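Local coordinates for Syntaxin1 (Monosiga brevicollis, PDB 2XHE), which probably acts as a SNAP receptor, a membrane-fusion SNARE of the syntaxin family that binds other SNARE proteins, at residues Arg145-Val150 with His230-Asp235; Gln62-Val67 with Met151-Asp156; Lys51-Asn56 with Arg105-Gln110; Ser138-Leu143 with Ala241-Met246. All coordinates share one frame; numbering follows the deposited sequence.

Contact 1: Arg145-Val150 with His230-Asp235; sequences RKFVKV and HEMFTD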
loop_
_atom_site.group_PDB
_atom_site.type_symbol
_atom_site.label_atom_id
_atom_site.label_comp_id
_atom_site.label_asym_id
_atom_site.label_seq_id
_atom_site.Cartn_x
_atom_site.Cartn_y
_atom_site.Cartn_z
ATOM N N ARG B 145 13.007 13.886 -6.582
ATOM C CA ARG B 145 11.948 13.992 -5.592
ATOM C C ARG B 145 12.529 14.452 -4.267
ATOM O O ARG B 145 12.100 15.472 -3.728
ATOM C CB ARG B 145 11.153 12.679 -5.450
ATOM C CG ARG B 145 10.213 12.372 -6.636
ATOM C CD ARG B 145 9.248 11.185 -6.373
ATOM N NE ARG B 145 9.925 9.886 -6.338
ATOM C CZ ARG B 145 10.454 9.275 -7.403
ATOM N NH1 ARG B 145 10.396 9.845 -8.607
ATOM N NH2 ARG B 145 11.053 8.092 -7.263
ATOM N N LYS B 146 13.512 13.718 -3.750
ATOM C CA LYS B 146 14.174 14.103 -2.496
ATOM C C LYS B 146 14.541 15.588 -2.527
ATOM O O LYS B 146 14.315 16.301 -1.553
ATOM C CB LYS B 146 15.402 13.224 -2.208
ATOM C CG LYS B 146 16.016 13.393 -0.814
ATOM C CD LYS B 146 15.077 12.946 0.310
ATOM C CE LYS B 146 14.387 14.132 0.999
ATOM N NZ LYS B 146 13.318 13.713 1.964
ATOM N N PHE B 147 15.061 16.054 -3.662
ATOM C CA PHE B 147 15.416 17.461 -3.834
ATOM C C PHE B 147 14.247 18.466 -3.729
ATOM O O PHE B 147 14.329 19.423 -2.954
ATOM C CB PHE B 147 16.204 17.680 -5.132
ATOM C CG PHE B 147 16.706 19.083 -5.292
ATOM C CD1 PHE B 147 17.399 19.702 -4.267
ATOM C CD2 PHE B 147 16.478 19.791 -6.456
ATOM C CE1 PHE B 147 17.853 20.998 -4.403
ATOM C CE2 PHE B 147 16.934 21.089 -6.596
ATOM C CZ PHE B 147 17.613 21.692 -5.571
ATOM N N VAL B 148 13.181 18.258 -4.507
ATOM C CA VAL B 148 12.004 19.139 -4.482
ATOM C C VAL B 148 11.398 19.194 -3.074
ATOM O O VAL B 148 10.939 20.250 -2.619
ATOM C CB VAL B 148 10.921 18.708 -5.541
ATOM C CG1 VAL B 148 9.580 19.453 -5.348
ATOM C CG2 VAL B 148 11.426 18.920 -6.969
ATOM N N LYS B 149 11.418 18.058 -2.379
ATOM C CA LYS B 149 10.859 17.984 -1.032
ATOM C C LYS B 149 11.686 18.765 -0.020
ATOM O O LYS B 149 11.125 19.402 0.860
ATOM C CB LYS B 149 10.686 16.528 -0.586
ATOM C CG LYS B 149 10.170 16.362 0.840
ATOM C CD LYS B 149 10.169 14.891 1.280
ATOM C CE LYS B 149 9.068 14.068 0.586
ATOM N NZ LYS B 149 9.399 13.608 -0.800
ATOM N N VAL B 150 13.014 18.718 -0.146
ATOM C CA VAL B 150 13.902 19.475 0.743
ATOM C C VAL B 150 13.758 20.952 0.475
ATOM O O VAL B 150 13.650 21.752 1.400
ATOM C CB VAL B 150 15.413 19.105 0.600
ATOM C CG1 VAL B 150 16.244 19.975 1.511
ATOM C CG2 VAL B 150 15.657 17.661 0.973
ATOM N N HIS B 230 10.808 29.315 -6.897
ATOM C CA HIS B 230 9.741 29.203 -7.885
ATOM C C HIS B 230 10.270 28.814 -9.259
ATOM O O HIS B 230 9.796 27.856 -9.868
ATOM C CB HIS B 230 8.949 30.502 -7.995
ATOM C CG HIS B 230 7.873 30.457 -9.033
ATOM N ND1 HIS B 230 6.549 30.244 -8.719
ATOM C CD2 HIS B 230 7.930 30.568 -10.380
ATOM C CE1 HIS B 230 5.834 30.236 -9.830
ATOM N NE2 HIS B 230 6.648 30.429 -10.852
ATOM N N GLU B 231 11.244 29.569 -9.751
ATOM C CA GLU B 231 11.846 29.263 -11.033
ATOM C C GLU B 231 12.305 27.819 -11.034
ATOM O O GLU B 231 12.112 27.097 -12.011
ATOM C CB GLU B 231 13.032 30.189 -11.311
ATOM C CG GLU B 231 13.740 29.898 -12.628
ATOM C CD GLU B 231 15.251 29.937 -12.494
ATOM O OE1 GLU B 231 15.842 31.028 -12.671
ATOM O OE2 GLU B 231 15.849 28.874 -12.212
ATOM N N MET B 232 12.913 27.398 -9.932
ATOM C CA MET B 232 13.454 26.044 -9.838
ATOM C C MET B 232 12.333 25.001 -9.851
ATOM O O MET B 232 12.312 24.092 -10.688
ATOM C CB MET B 232 14.313 25.902 -8.578
ATOM C CG MET B 232 14.975 24.541 -8.409
ATOM S SD MET B 232 13.891 23.302 -7.673
ATOM C CE MET B 232 13.631 23.990 -6.040
ATOM N N PHE B 233 11.400 25.145 -8.915
ATOM C CA PHE B 233 10.253 24.258 -8.841
ATOM C C PHE B 233 9.580 24.132 -10.201
ATOM O O PHE B 233 9.096 23.057 -10.565
ATOM C CB PHE B 233 9.250 24.756 -7.801
ATOM C CG PHE B 233 9.698 24.565 -6.374
ATOM C CD1 PHE B 233 10.181 23.342 -5.936
ATOM C CD2 PHE B 233 9.596 25.600 -5.463
ATOM C CE1 PHE B 233 10.566 23.163 -4.626
ATOM C CE2 PHE B 233 9.975 25.427 -4.160
ATOM C CZ PHE B 233 10.470 24.207 -3.740
ATOM N N THR B 234 9.558 25.223 -10.957
ATOM C CA THR B 234 8.876 25.207 -12.242
ATOM C C THR B 234 9.464 24.173 -13.210
ATOM O O THR B 234 8.769 23.243 -13.629
ATOM C CB THR B 234 8.825 26.596 -12.897
ATOM O OG1 THR B 234 8.124 27.509 -12.040
ATOM C CG2 THR B 234 8.104 26.512 -14.219
ATOM N N ASP B 235 10.736 24.318 -13.562
ATOM C CA ASP B 235 11.340 23.352 -14.475
ATOM C C ASP B 235 11.673 22.022 -13.787
ATOM O O ASP B 235 12.081 21.072 -14.454
ATOM C CB ASP B 235 12.561 23.930 -15.207
ATOM C CG ASP B 235 13.796 23.976 -14.341
ATOM O OD1 ASP B 235 13.909 24.916 -13.525
ATOM O OD2 ASP B 235 14.659 23.081 -14.484
#
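The sulfur of Met232 meets the Phe147 ring obliquely. This is a Met-aromatic contact, with SD of Met232 3.9 Å from CE2 of Phe147 and 4.9 Å from the ring centroid. It joins two antiparallel helices. Helix 131-171 belongs to the N-terminal three-helix bundle, and helix 214-237 to the SNARE region. Their packing is consistent with the closed conformation of syntaxins, in which the SNARE region folds back on that bundle. CG of Met232 lies anti to the backbone N (chi1 -178°), and the chain then bends twice, which brings the sulfur between the helices. The Phe147 ring also reaches Ile104 of helix 80-116, so three helices share this core.

The second pair is Val148 with Phe233, the closest in backbone register, with CA atoms 6.9 Å apart. Methyl CG1 of Val148 lies 3.9 Å from CE1 of the Phe233 ring. The same ring turns its edge to the backbone, where CE1 of Phe233 sits 3.6 Å from O of Val148. The hydrogen bond to that carbonyl comes from OG1 of Thr152, one turn on; the ring edge only packs against it. With an alanine in place of Phe233, CG1 of Val148 would probably lose the ring it packs on, and the Met232 methyl would lose the face beneath it. A partner protein bound to this chain adds an apolar side chain against Phe233. Within the helix, CE of Met232 rests 3.4 Å above one face of the Phe233 ring, offset toward its rim.

Contact 2: Gln62-Val67 with Met151-Asp156; sequences QAIEQV and MTRYND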
loop_
_atom_site.group_PDB
_atom_site.type_symbol
_atom_site.label_atom_id
_atom_site.label_comp_id
_atom_site.label_asym_id
_atom_site.label_seq_id
_atom_site.Cartn_x
_atom_site.Cartn_y
_atom_site.Cartn_z
ATOM N N GLN B 62 20.468 20.592 6.797
ATOM C CA GLN B 62 21.010 21.166 8.027
ATOM C C GLN B 62 21.012 22.690 7.935
ATOM O O GLN B 62 20.582 23.381 8.858
ATOM C CB GLN B 62 22.432 20.654 8.270
ATOM C CG GLN B 62 22.632 19.901 9.588
ATOM C CD GLN B 62 21.976 18.522 9.599
ATOM O OE1 GLN B 62 21.732 17.925 8.548
ATOM N NE2 GLN B 62 21.694 18.009 10.795
ATOM N N ALA B 63 21.496 23.202 6.809
ATOM C CA ALA B 63 21.520 24.636 6.542
ATOM C C ALA B 63 20.140 25.293 6.680
ATOM O O ALA B 63 20.013 26.372 7.258
ATOM C CB ALA B 63 22.102 24.898 5.151
ATOM N N ILE B 64 19.118 24.647 6.135
ATOM C CA ILE B 64 17.757 25.162 6.210
ATOM C C ILE B 64 17.317 25.381 7.658
ATOM O O ILE B 64 16.771 26.431 7.998
ATOM C CB ILE B 64 16.751 24.218 5.480
ATOM C CG1 ILE B 64 16.789 24.456 3.968
ATOM C CG2 ILE B 64 15.337 24.415 5.996
ATOM C CD1 ILE B 64 16.369 23.251 3.164
ATOM N N GLU B 65 17.563 24.394 8.512
ATOM C CA GLU B 65 17.100 24.460 9.897
ATOM C C GLU B 65 17.940 25.418 10.741
ATOM O O GLU B 65 17.672 25.615 11.925
ATOM C CB GLU B 65 17.055 23.064 10.530
ATOM C CG GLU B 65 16.250 22.029 9.726
ATOM C CD GLU B 65 14.791 22.428 9.494
ATOM O OE1 GLU B 65 14.235 23.191 10.316
ATOM O OE2 GLU B 65 14.199 21.969 8.489
ATOM N N GLN B 66 18.951 26.018 10.122
ATOM C CA GLN B 66 19.753 27.040 10.778
ATOM C C GLN B 66 19.317 28.424 10.317
ATOM O O GLN B 66 19.346 29.387 11.084
ATOM C CB GLN B 66 21.241 26.822 10.495
ATOM C CG GLN B 66 21.832 25.584 11.168
ATOM C CD GLN B 66 23.079 25.080 10.467
ATOM O OE1 GLN B 66 23.709 25.813 9.697
ATOM N NE2 GLN B 66 23.435 23.821 10.719
ATOM N N VAL B 67 18.917 28.524 9.055
ATOM C CA VAL B 67 18.296 29.744 8.562
ATOM C C VAL B 67 16.994 29.959 9.330
ATOM O O VAL B 67 16.549 31.085 9.516
ATOM C CB VAL B 67 18.022 29.684 7.042
ATOM C CG1 VAL B 67 17.417 30.983 6.560
ATOM C CG2 VAL B 67 19.305 29.390 6.281
ATOM N N MET B 151 13.759 21.314 -0.798
ATOM C CA MET B 151 13.658 22.719 -1.157
ATOM C C MET B 151 12.311 23.284 -0.761
ATOM O O MET B 151 12.166 24.480 -0.540
ATOM C CB MET B 151 13.914 22.927 -2.646
ATOM C CG MET B 151 15.349 22.606 -3.039
ATOM S SD MET B 151 16.579 23.301 -1.891
ATOM C CE MET B 151 16.831 24.923 -2.615
ATOM N N THR B 152 11.319 22.416 -0.666
ATOM C CA THR B 152 9.993 22.866 -0.304
ATOM C C THR B 152 10.015 23.264 1.154
ATOM O O THR B 152 9.302 24.176 1.565
ATOM C CB THR B 152 8.939 21.782 -0.566
ATOM O OG1 THR B 152 8.832 21.574 -1.979
ATOM C CG2 THR B 152 7.584 22.206 -0.025
ATOM N N ARG B 153 10.847 22.582 1.933
ATOM C CA ARG B 153 11.007 22.931 3.339
ATOM C C ARG B 153 11.623 24.322 3.418
ATOM O O ARG B 153 11.191 25.154 4.212
ATOM C CB ARG B 153 11.865 21.898 4.070
ATOM C CG ARG B 153 12.126 22.231 5.526
ATOM C CD ARG B 153 10.849 22.641 6.248
ATOM N NE ARG B 153 11.107 23.005 7.642
ATOM C CZ ARG B 153 10.331 23.806 8.369
ATOM N NH1 ARG B 153 9.238 24.345 7.838
ATOM N NH2 ARG B 153 10.652 24.076 9.629
ATOM N N TYR B 154 12.612 24.569 2.563
ATOM C CA TYR B 154 13.246 25.880 2.447
ATOM C C TYR B 154 12.222 26.939 2.036
ATOM O O TYR B 154 12.025 27.929 2.734
ATOM C CB TYR B 154 14.389 25.814 1.431
ATOM C CG TYR B 154 15.261 27.050 1.340
ATOM C CD1 TYR B 154 15.846 27.603 2.471
ATOM C CD2 TYR B 154 15.532 27.639 0.109
ATOM C CE1 TYR B 154 16.662 28.733 2.380
ATOM C CE2 TYR B 154 16.345 28.763 0.006
ATOM C CZ TYR B 154 16.909 29.307 1.142
ATOM O OH TYR B 154 17.714 30.426 1.035
ATOM N N ASN B 155 11.567 26.721 0.902
ATOM C CA ASN B 155 10.533 27.633 0.428
ATOM C C ASN B 155 9.526 27.967 1.525
ATOM O O ASN B 155 9.020 29.090 1.591
ATOM C CB ASN B 155 9.819 27.040 -0.794
ATOM C CG ASN B 155 8.728 27.946 -1.336
ATOM O OD1 ASN B 155 7.581 27.903 -0.875
ATOM N ND2 ASN B 155 9.070 28.754 -2.343
ATOM N N ASP B 156 9.246 26.997 2.391
ATOM C CA ASP B 156 8.247 27.187 3.436
ATOM C C ASP B 156 8.746 28.067 4.573
ATOM O O ASP B 156 8.000 28.909 5.060
ATOM C CB ASP B 156 7.735 25.847 3.969
ATOM C CG ASP B 156 6.493 25.360 3.232
ATOM O OD1 ASP B 156 5.944 26.118 2.396
ATOM O OD2 ASP B 156 6.058 24.218 3.493
#
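Ile64 and Tyr154 mark the nearest backbone approach, with CA atoms 5.9 Å apart, on helix segments that run almost parallel (10°) with axes 9.9 Å apart. The side chain of Ile64 fills the space between. Its CG1 lies 3.6 Å from CD1 of Tyr154, at an oblique approach to the ring. The terminal methyl CD1 of Ile64 turns to the base of the same residue, 3.7 Å from CB of Tyr154. Its other branch points elsewhere: CG2 of Ile64 is 3.9 Å from CG of Arg153. The two branches thus divide their contacts between neighbouring residues of one helix.

Helices 44-72 and 131-171 are the first and third long helices of the syntaxin N-terminal bundle. In this up-down-up fold the first and third helices point the same way. Helix 80-116 supplies Met94 against Tyr154. Helix 214-237 covers the same tyrosine with Ser225 and Leu229.

On the solvent side the contact is ionic. Arg153 sets CG anti to its own backbone N (chi1 177°) and bends at the next bond, which carries the guanidinium across toward Glu65. NE of Arg153 makes a weak, long hydrogen bond of 3.4 Å to OE2 of Glu65, and the pair forms a salt bridge. OE2 approaches at the guanidinium edge, in its plane. Carboxylate and guanidinium are nearly coplanar, 19° apart. The second oxygen is farther off, with OE1 of Glu65 3.8 Å from NH2 of Arg153.

Contact 3: Lys51-Asn56 with Arg105-Gln110; sequences KRIRDN and RADLKQ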
loop_
_atom_site.group_PDB
_atom_site.type_symbol
_atom_site.label_atom_id
_atom_site.label_comp_id
_atom_site.label_asym_id
_atom_site.label_seq_id
_atom_site.Cartn_x
_atom_site.Cartn_y
_atom_site.Cartn_z
ATOM N N LYS B 51 26.314 10.488 -5.033
ATOM C CA LYS B 51 26.933 10.751 -3.733
ATOM C C LYS B 51 26.940 12.264 -3.481
ATOM O O LYS B 51 26.460 12.727 -2.442
ATOM C CB LYS B 51 28.361 10.214 -3.675
ATOM C CG LYS B 51 28.634 9.279 -2.499
ATOM C CD LYS B 51 28.246 9.910 -1.180
ATOM C CE LYS B 51 28.250 8.870 -0.073
ATOM N NZ LYS B 51 28.378 9.500 1.275
ATOM N N ARG B 52 27.474 13.026 -4.439
ATOM C CA ARG B 52 27.484 14.484 -4.349
ATOM C C ARG B 52 26.096 15.046 -4.048
ATOM O O ARG B 52 25.956 15.858 -3.124
ATOM C CB ARG B 52 28.043 15.124 -5.629
ATOM C CG ARG B 52 29.051 16.260 -5.383
ATOM C CD ARG B 52 29.008 17.359 -6.448
ATOM N NE ARG B 52 28.881 16.863 -7.818
ATOM C CZ ARG B 52 29.760 16.067 -8.421
ATOM N NH1 ARG B 52 29.551 15.678 -9.674
ATOM N NH2 ARG B 52 30.844 15.648 -7.771
ATOM N N ILE B 53 25.088 14.621 -4.832
ATOM C CA ILE B 53 23.706 15.084 -4.663
ATOM C C ILE B 53 23.159 14.697 -3.286
ATOM O O ILE B 53 22.652 15.554 -2.553
ATOM C CB ILE B 53 22.751 14.568 -5.799
ATOM C CG1 ILE B 53 23.228 15.031 -7.175
ATOM C CG2 ILE B 53 21.304 15.042 -5.592
ATOM C CD1 ILE B 53 22.737 14.174 -8.285
ATOM N N ARG B 54 23.270 13.418 -2.920
ATOM C CA ARG B 54 22.839 13.005 -1.583
ATOM C C ARG B 54 23.490 13.904 -0.537
ATOM O O ARG B 54 22.803 14.493 0.299
ATOM C CB ARG B 54 23.170 11.539 -1.286
ATOM C CG ARG B 54 22.520 10.537 -2.205
ATOM C CD ARG B 54 22.274 9.216 -1.504
ATOM N NE ARG B 54 21.080 8.587 -2.049
ATOM C CZ ARG B 54 20.990 8.123 -3.291
ATOM N NH1 ARG B 54 22.049 8.200 -4.095
ATOM N NH2 ARG B 54 19.847 7.584 -3.727
ATOM N N ASP B 55 24.818 14.014 -0.602
ATOM C CA ASP B 55 25.583 14.832 0.348
ATOM C C ASP B 55 25.151 16.301 0.387
ATOM O O ASP B 55 24.944 16.854 1.466
ATOM C CB ASP B 55 27.090 14.727 0.087
ATOM C CG ASP B 55 27.692 13.433 0.622
ATOM O OD1 ASP B 55 27.024 12.752 1.429
ATOM O OD2 ASP B 55 28.832 13.102 0.228
ATOM N N ASN B 56 25.020 16.927 -0.780
ATOM C CA ASN B 56 24.557 18.305 -0.846
ATOM C C ASN B 56 23.176 18.456 -0.224
ATOM O O ASN B 56 22.943 19.401 0.542
ATOM C CB ASN B 56 24.520 18.804 -2.289
ATOM C CG ASN B 56 25.894 19.030 -2.870
ATOM O OD1 ASN B 56 26.902 18.900 -2.178
ATOM N ND2 ASN B 56 25.945 19.381 -4.149
ATOM N N ARG B 105 21.031 20.901 -9.058
ATOM C CA ARG B 105 20.213 21.044 -10.252
ATOM C C ARG B 105 21.012 20.737 -11.519
ATOM O O ARG B 105 20.494 20.147 -12.471
ATOM C CB ARG B 105 19.522 22.415 -10.322
ATOM C CG ARG B 105 18.827 22.647 -11.651
ATOM C CD ARG B 105 17.588 23.486 -11.511
ATOM N NE ARG B 105 17.857 24.748 -10.835
ATOM C CZ ARG B 105 17.248 25.888 -11.140
ATOM N NH1 ARG B 105 16.335 25.924 -12.116
ATOM N NH2 ARG B 105 17.551 26.997 -10.474
ATOM N N ALA B 106 22.280 21.114 -11.523
ATOM C CA ALA B 106 23.106 20.894 -12.697
ATOM C C ALA B 106 23.536 19.435 -12.806
ATOM O O ALA B 106 23.653 18.897 -13.909
ATOM C CB ALA B 106 24.305 21.818 -12.682
ATOM N N ASP B 107 23.776 18.799 -11.662
ATOM C CA ASP B 107 24.117 17.384 -11.657
ATOM C C ASP B 107 22.903 16.578 -12.117
ATOM O O ASP B 107 23.046 15.633 -12.889
ATOM C CB ASP B 107 24.608 16.909 -10.276
ATOM C CG ASP B 107 26.057 17.314 -9.978
ATOM O OD1 ASP B 107 26.852 17.509 -10.925
ATOM O OD2 ASP B 107 26.402 17.428 -8.780
ATOM N N LEU B 108 21.707 16.954 -11.657
ATOM C CA LEU B 108 20.484 16.286 -12.118
ATOM C C LEU B 108 20.306 16.435 -13.633
ATOM O O LEU B 108 20.229 15.433 -14.345
ATOM C CB LEU B 108 19.244 16.794 -11.379
ATOM C CG LEU B 108 19.111 16.321 -9.934
ATOM C CD1 LEU B 108 17.873 16.907 -9.267
ATOM C CD2 LEU B 108 19.136 14.795 -9.845
ATOM N N LYS B 109 20.254 17.677 -14.120
ATOM C CA LYS B 109 20.127 17.923 -15.556
ATOM C C LYS B 109 21.149 17.133 -16.351
ATOM O O LYS B 109 20.818 16.533 -17.369
ATOM C CB LYS B 109 20.211 19.416 -15.891
ATOM C CG LYS B 109 18.862 20.124 -15.801
ATOM C CD LYS B 109 18.965 21.618 -16.062
ATOM C CE LYS B 109 17.627 22.310 -15.806
ATOM N NZ LYS B 109 17.723 23.794 -15.943
ATOM N N GLN B 110 22.390 17.121 -15.878
ATOM C CA GLN B 110 23.444 16.383 -16.558
ATOM C C GLN B 110 23.058 14.903 -16.696
ATOM O O GLN B 110 23.261 14.299 -17.752
ATOM C CB GLN B 110 24.789 16.564 -15.835
ATOM C CG GLN B 110 25.962 15.741 -16.400
ATOM C CD GLN B 110 26.130 15.883 -17.911
ATOM O OE1 GLN B 110 25.746 16.899 -18.505
ATOM N NE2 GLN B 110 26.708 14.855 -18.539
#
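Arg52 and Asp107 form a salt bridge beside a small apolar patch made by Ile53 and Leu108. The segments belong to helices 44-72 and 80-116, the first two long helices of the syntaxin N-terminal bundle. They run roughly antiparallel, at 148°, with axes 10.2 Å apart.

The buried part is closely packed. CD1 of Ile53 lies 3.9 Å from CB of Asp107 and 4.0 Å from CD2 of Leu108. Ile53 runs alongside Asp107 in the opposite sense and touches its CB, while Arg52 takes the oxygens. Leu108 also meets His140 and Ser144 of helix 131-171 and Met236 of helix 214-237. This places the patch against the bundle interior.

On the side of the partly exposed Arg52 the contact becomes polar. The chain of Arg52 bends at chi2 and chi3, which turns its NE edge to the carboxylate. NE of Arg52 donates to OD2 of Asp107 at 2.7 Å with a fairly straight bond (161°). It comes in on the syn side, tilted from the carboxylate plane. A weak second bond runs from NH1 of Arg52 to OD1 of Asp107, 3.5 Å. With one bond much the shorter and the planes 50° apart, this is no flat two-bond pairing. Farther out, Lys51 turns to Asp55 of its own helix. Both Arg52 and Lys51 touch a crystal neighbour.

Asp107 is buried but has a second cationic partner, Arg49, whose NH2 bridges to OD1. Two arginines around one carboxylate would probably keep it ionised and offset the cost of burying its charge.

Contact 4: Ser138-Leu143 with Ala241-Met246; sequences SQHSSL and ASQGEM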
loop_
_atom_site.group_PDB
_atom_site.type_symbol
_atom_site.label_atom_id
_atom_site.label_comp_id
_atom_site.label_asym_id
_atom_site.label_seq_id
_atom_site.Cartn_x
_atom_site.Cartn_y
_atom_site.Cartn_z
ATOM N N SER B 138 16.371 5.051 -11.796
ATOM C CA SER B 138 15.853 5.052 -10.429
ATOM C C SER B 138 16.582 6.044 -9.526
ATOM O O SER B 138 15.961 6.663 -8.664
ATOM C CB SER B 138 15.826 3.653 -9.816
ATOM O OG SER B 138 17.040 2.981 -10.035
ATOM N N GLN B 139 17.889 6.204 -9.734
ATOM C CA GLN B 139 18.659 7.231 -9.030
ATOM C C GLN B 139 18.152 8.628 -9.391
ATOM O O GLN B 139 17.911 9.473 -8.518
ATOM C CB GLN B 139 20.157 7.143 -9.373
ATOM C CG GLN B 139 20.904 5.908 -8.863
ATOM C CD GLN B 139 21.111 5.900 -7.351
ATOM O OE1 GLN B 139 20.818 6.872 -6.655
ATOM N NE2 GLN B 139 21.610 4.786 -6.842
ATOM N N HIS B 140 18.007 8.871 -10.689
ATOM C CA HIS B 140 17.599 10.184 -11.169
ATOM C C HIS B 140 16.232 10.583 -10.610
ATOM O O HIS B 140 16.041 11.716 -10.157
ATOM C CB HIS B 140 17.578 10.209 -12.698
ATOM C CG HIS B 140 17.290 11.560 -13.273
ATOM N ND1 HIS B 140 17.111 12.677 -12.488
ATOM C CD2 HIS B 140 17.149 11.973 -14.553
ATOM C CE1 HIS B 140 16.871 13.723 -13.261
ATOM N NE2 HIS B 140 16.892 13.323 -14.518
ATOM N N SER B 141 15.287 9.641 -10.642
ATOM C CA SER B 141 13.938 9.883 -10.152
ATOM C C SER B 141 13.931 10.132 -8.655
ATOM O O SER B 141 13.476 11.177 -8.184
ATOM C CB SER B 141 13.036 8.698 -10.475
ATOM O OG SER B 141 12.830 8.599 -11.874
ATOM N N SER B 142 14.441 9.164 -7.908
ATOM C CA SER B 142 14.438 9.246 -6.457
ATOM C C SER B 142 14.985 10.587 -5.935
ATOM O O SER B 142 14.378 11.219 -5.064
ATOM C CB SER B 142 15.222 8.074 -5.873
ATOM O OG SER B 142 15.174 8.092 -4.458
ATOM N N LEU B 143 16.123 11.017 -6.471
ATOM C CA LEU B 143 16.816 12.188 -5.942
ATOM C C LEU B 143 16.131 13.503 -6.320
ATOM O O LEU B 143 16.103 14.455 -5.527
ATOM C CB LEU B 143 18.288 12.193 -6.389
ATOM C CG LEU B 143 19.174 11.095 -5.788
ATOM C CD1 LEU B 143 20.521 11.029 -6.487
ATOM C CD2 LEU B 143 19.355 11.298 -4.287
ATOM N N ALA B 241 7.553 15.241 -15.902
ATOM C CA ALA B 241 6.724 14.893 -17.046
ATOM C C ALA B 241 7.518 13.940 -17.925
ATOM O O ALA B 241 8.748 13.980 -17.935
ATOM C CB ALA B 241 6.332 16.140 -17.826
ATOM N N SER B 242 6.813 13.081 -18.656
ATOM C CA SER B 242 7.454 12.052 -19.473
ATOM C C SER B 242 8.531 11.291 -18.692
ATOM O O SER B 242 9.456 10.726 -19.276
ATOM C CB SER B 242 8.024 12.644 -20.769
ATOM O OG SER B 242 8.926 13.707 -20.512
ATOM N N GLN B 243 8.398 11.291 -17.367
ATOM C CA GLN B 243 9.255 10.501 -16.492
ATOM C C GLN B 243 8.412 9.919 -15.368
ATOM O O GLN B 243 7.446 10.535 -14.922
ATOM C CB GLN B 243 10.388 11.352 -15.911
ATOM C CG GLN B 243 11.252 10.631 -14.881
ATOM C CD GLN B 243 12.435 11.471 -14.409
ATOM O OE1 GLN B 243 12.765 11.485 -13.222
ATOM N NE2 GLN B 243 13.074 12.177 -15.339
ATOM N N GLY B 244 8.766 8.719 -14.930
ATOM C CA GLY B 244 8.115 8.113 -13.786
ATOM C C GLY B 244 6.618 7.867 -13.880
ATOM O O GLY B 244 6.144 7.191 -14.797
ATOM N N GLU B 245 5.886 8.428 -12.916
ATOM C CA GLU B 245 4.483 8.089 -12.642
ATOM C C GLU B 245 4.368 6.690 -12.016
ATOM O O GLU B 245 3.444 6.413 -11.239
ATOM C CB GLU B 245 3.603 8.209 -13.899
ATOM C CG GLU B 245 3.295 6.880 -14.595
ATOM C CD GLU B 245 2.306 7.019 -15.751
ATOM O OE1 GLU B 245 1.599 8.047 -15.817
ATOM O OE2 GLU B 245 2.233 6.097 -16.592
ATOM N N MET B 246 5.343 5.837 -12.336
ATOM C CA MET B 246 5.302 4.416 -12.009
ATOM C C MET B 246 6.680 3.881 -11.586
ATOM O O MET B 246 6.793 2.761 -11.072
ATOM C CB MET B 246 4.790 3.638 -13.230
ATOM C CG MET B 246 4.186 2.281 -12.913
ATOM S SD MET B 246 2.720 2.338 -11.850
ATOM C CE MET B 246 1.401 2.449 -13.052
#
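Gln243 carries this contact, reaching from a loop to Ser141 and His140 on helix 131-171. Its CG is anti to the backbone N (chi1 174°) and the chain stays extended beyond, which carries the amide across to the helix surface.

The polar part is a single approach. OE1 of Gln243 lies 3.2 Å from OG of Ser141, a possible hydrogen bond. The serine proton is not committed to it, because the hydroxyl also reaches O of Gln137 one turn earlier and has its stronger partner there.

The packing part involves the amide nitrogen. NE2 of Gln243 sits over one face of the His140 ring, 4.1 Å from NE2 of His140. Amide and ring planes are steeply inclined, 62° apart. The same histidine packs against Leu108, Glu112 and Asn115 of helix 80-116. Replacing Gln243 by an alanine would probably uncover this part of the His140 face and remove the possible bond to Ser141, which would still have Gln137, leaving the loop less firmly attached to the helix here.

In the backbone, Gly244 comes nearest to Ser141, with CA atoms 7.1 Å apart. The following residues, Glu245 and Met246, touch a partner protein. The loop follows helix 214-237, within the SNARE region. Its return to helix 131-171 is consistent with closed syntaxin, in which the SNARE region folds back on the N-terminal three-helix bundle.

In the fold
Helix 131-171 carries one side of contacts 1, 2 and 4, in the chain order 4, 1, 2. Contacts 1 and 2 have centres 13 Å apart and touch: CE of Met232 is 3.6 Å from CB of Met151. Contact 3 joins the other two helices of the N-terminal bundle. It meets contact 1 through Arg105, whose NH1 bridges to OD1 of Asp235 at 3.0 Å and also to Glu231. It meets contact 4 through a probable hydrogen bond, NH1 of Arg54 to OE1 of Gln139 at 3.1 Å. Contacts 2 and 4 are the farthest apart, about 23 Å between centres. Contacts 1 and 4 join the SNARE region to the bundle; contacts 2 and 3 lie between helices of the bundle itself.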